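PDB 1J2Z: acyl-[acyl-carrier-protein]--UDP-N-acetylglucosamine O-acyltransferase from Helicobacter pylori, which catalyses the transfer of a (3R)-hydroxyacyl chain from acyl carrier protein to UDP-N-acetylglucosamine, the first step of lipid A biosynthesis. Local coordinates for residues 144-149 against 161-166. Residues are numbered along the deposited sequence; the frame is centred on the assembly and turned at random.
Sequences GDYVNI and IAKGCM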
ATOM      1  N   GLY A 144      12.247  -9.356  16.782  1.00 23.69           N
ATOM      2  CA  GLY A 144      12.122 -10.186  17.971  1.00 27.97           C
ATOM      3  C   GLY A 144      10.690 -10.503  18.352  1.00 26.82           C
ATOM      4  O   GLY A 144       9.758 -10.180  17.613  1.00 23.57           O
ATOM      5  N   ASP A 145      10.506 -11.147  19.501  1.00 23.42           N
ATOM      6  CA  ASP A 145       9.163 -11.497  19.957  1.00 24.60           C
ATOM      7  C   ASP A 145       8.425 -10.271  20.480  1.00 20.49           C
ATOM      8  O   ASP A 145       9.040  -9.275  20.867  1.00 23.48           O
ATOM      9  CB  ASP A 145       9.215 -12.555  21.067  1.00 21.81           C
ATOM     10  CG  ASP A 145       9.874 -13.845  20.620  1.00 26.64           C
ATOM     11  OD1 ASP A 145       9.828 -14.163  19.411  1.00 22.77           O
ATOM     12  OD2 ASP A 145      10.430 -14.552  21.488  1.00 27.98           O
ATOM     13  N   TYR A 146       7.100 -10.352  20.483  1.00 25.49           N
ATOM     14  CA  TYR A 146       6.250  -9.272  20.978  1.00 23.50           C
ATOM     15  C   TYR A 146       6.513  -7.903  20.362  1.00 26.07           C
ATOM     16  O   TYR A 146       6.582  -6.897  21.070  1.00 23.05           O
ATOM     17  CB  TYR A 146       6.364  -9.163  22.503  1.00 27.04           C
ATOM     18  CG  TYR A 146       6.033 -10.445  23.225  1.00 25.29           C
ATOM     19  CD1 TYR A 146       7.021 -11.388  23.494  1.00 29.96           C
ATOM     20  CD2 TYR A 146       4.722 -10.737  23.601  1.00 26.64           C
ATOM     21  CE1 TYR A 146       6.714 -12.595  24.120  1.00 30.56           C
ATOM     22  CE2 TYR A 146       4.405 -11.941  24.226  1.00 30.48           C
ATOM     23  CZ  TYR A 146       5.408 -12.865  24.481  1.00 29.95           C
ATOM     24  OH  TYR A 146       5.102 -14.060  25.091  1.00 37.11           O
ATOM     25  N   VAL A 147       6.658  -7.862  19.044  1.00 25.16           N
ATOM     26  CA  VAL A 147       6.877  -6.598  18.362  1.00 22.44           C
ATOM     27  C   VAL A 147       5.622  -6.209  17.591  1.00 23.30           C
ATOM     28  O   VAL A 147       5.005  -7.044  16.918  1.00 18.17           O
ATOM     29  CB  VAL A 147       8.065  -6.682  17.377  1.00 24.15           C
ATOM     30  CG1 VAL A 147       8.135  -5.414  16.517  1.00 17.02           C
ATOM     31  CG2 VAL A 147       9.363  -6.855  18.150  1.00 20.51           C
ATOM     32  N   ASN A 148       5.231  -4.946  17.717  1.00 21.58           N
ATOM     33  CA  ASN A 148       4.073  -4.431  16.999  1.00 26.44           C
ATOM     34  C   ASN A 148       4.554  -3.361  16.035  1.00 25.82           C
ATOM     35  O   ASN A 148       5.292  -2.460  16.425  1.00 23.19           O
ATOM     36  CB  ASN A 148       3.045  -3.822  17.958  1.00 34.41           C
ATOM     37  CG  ASN A 148       2.254  -4.872  18.712  1.00 39.04           C
ATOM     38  OD1 ASN A 148       1.208  -4.582  19.285  1.00 46.88           O
ATOM     39  ND2 ASN A 148       2.755  -6.098  18.719  1.00 49.35           N
ATOM     40  N   ILE A 149       4.157  -3.473  14.774  1.00 21.22           N
ATOM     41  CA  ILE A 149       4.549  -2.490  13.780  1.00 18.73           C
ATOM     42  C   ILE A 149       3.279  -1.926  13.150  1.00 22.16           C
ATOM     43  O   ILE A 149       2.489  -2.666  12.558  1.00 20.41           O
ATOM     44  CB  ILE A 149       5.435  -3.110  12.680  1.00 23.71           C
ATOM     45  CG1 ILE A 149       6.632  -3.828  13.316  1.00 25.39           C
ATOM     46  CG2 ILE A 149       5.917  -2.014  11.730  1.00 18.31           C
ATOM     47  CD1 ILE A 149       7.579  -4.468  12.316  1.00 29.82           C
ATOM     48  N   ILE A 161      14.995  -5.304  14.987  1.00 22.19           N
ATOM     49  CA  ILE A 161      14.113  -4.784  16.025  1.00 19.61           C
ATOM     50  C   ILE A 161      14.077  -5.838  17.123  1.00 23.74           C
ATOM     51  O   ILE A 161      13.674  -6.980  16.887  1.00 20.00           O
ATOM     52  CB  ILE A 161      12.691  -4.548  15.482  1.00 22.69           C
ATOM     53  CG1 ILE A 161      12.749  -3.554  14.322  1.00 19.82           C
ATOM     54  CG2 ILE A 161      11.785  -4.018  16.590  1.00 22.33           C
ATOM     55  CD1 ILE A 161      11.458  -3.476  13.527  1.00 29.63           C
ATOM     56  N   ALA A 162      14.508  -5.454  18.320  1.00 23.39           N
ATOM     57  CA  ALA A 162      14.551  -6.382  19.441  1.00 24.38           C
ATOM     58  C   ALA A 162      13.181  -6.653  20.041  1.00 23.89           C
ATOM     59  O   ALA A 162      12.177  -6.064  19.636  1.00 21.46           O
ATOM     60  CB  ALA A 162      15.507  -5.854  20.517  1.00 21.85           C
ATOM     61  N   LYS A 163      13.162  -7.556  21.013  1.00 23.92           N
ATOM     62  CA  LYS A 163      11.948  -7.961  21.709  1.00 27.36           C
ATOM     63  C   LYS A 163      11.164  -6.820  22.349  1.00 22.17           C
ATOM     64  O   LYS A 163      11.737  -5.840  22.817  1.00 27.84           O
ATOM     65  CB  LYS A 163      12.310  -8.985  22.790  1.00 29.38           C
ATOM     66  CG  LYS A 163      11.159  -9.399  23.697  1.00 29.69           C
ATOM     67  CD  LYS A 163      11.679 -10.279  24.837  1.00 36.67           C
ATOM     68  CE  LYS A 163      10.548 -10.830  25.688  1.00 40.66           C
ATOM     69  NZ  LYS A 163      11.073 -11.656  26.817  1.00 39.67           N
ATOM     70  N   GLY A 164       9.843  -6.967  22.353  1.00 21.27           N
ATOM     71  CA  GLY A 164       8.959  -5.995  22.968  1.00 22.67           C
ATOM     72  C   GLY A 164       8.902  -4.578  22.436  1.00 25.96           C
ATOM     73  O   GLY A 164       8.491  -3.674  23.162  1.00 26.08           O
ATOM     74  N   CYS A 165       9.288  -4.368  21.183  1.00 25.68           N
ATOM     75  CA  CYS A 165       9.255  -3.026  20.615  1.00 24.55           C
ATOM     76  C   CYS A 165       7.945  -2.676  19.933  1.00 25.63           C
ATOM     77  O   CYS A 165       7.201  -3.546  19.477  1.00 25.57           O
ATOM     78  CB  CYS A 165      10.393  -2.838  19.613  1.00 24.84           C
ATOM     79  SG  CYS A 165      12.023  -2.710  20.357  1.00 26.89           S
ATOM     80  N   MET A 166       7.666  -1.381  19.874  1.00 24.80           N
ATOM     81  CA  MET A 166       6.466  -0.898  19.214  1.00 29.29           C
ATOM     82  C   MET A 166       6.883   0.154  18.202  1.00 25.43           C
ATOM     83  O   MET A 166       7.585   1.102  18.544  1.00 26.24           O
ATOM     84  CB  MET A 166       5.495  -0.283  20.223  1.00 32.78           C
ATOM     85  CG  MET A 166       4.175   0.158  19.603  1.00 45.80           C
ATOM     86  SD  MET A 166       2.987   0.730  20.833  1.00 65.47           S
ATOM     87  CE  MET A 166       2.342  -0.844  21.432  1.00 62.55           C
TER
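The ring of Y146 and the aliphatic chain of K163 run side by side in the same direction, with K163 CE lying obliquely to the ring, 4.2 Å from Y146 CD1. Elsewhere the ring stacks on that of H128, one coil earlier, and meets R197 and L201 of helix 195-201. K163 CG, anti to its backbone N (chi1 174°), passes 3.5 Å from D145 O. A second flat group, the amide of N148, turns back on the preceding residue: ND2 donates to V147 O at 3.0 Å, with the carbonyl oxygen close to the amide plane but the donor well above the carbonyl plane.

Equivalent corners of successive coils of a left-handed parallel beta-helix, the hexapeptide-repeat fold, are stacked here. Three backbone hydrogen bonds tie them: G144 N to I161 O, G164 N to D145 O (2.9 Å), and N148 N to C165 O. G164 sits in the type II turn from A162 to C165, where its positive phi (63°) is readily adopted. On the inward side, V147 CG1 packs against I161 CG2 at 3.9 Å, and I149 CD1 meets I161 CD1 at 4.2 Å. Backbone hydrogen bonds thus hold the coils together, branched aliphatics fill the interior, and polar or amphipathic chains line the outside. There D145 OD1 accepts a hydrogen bond from S127 N, while OD2, 6.1 Å from K163 NZ, probably interacts with it only weakly.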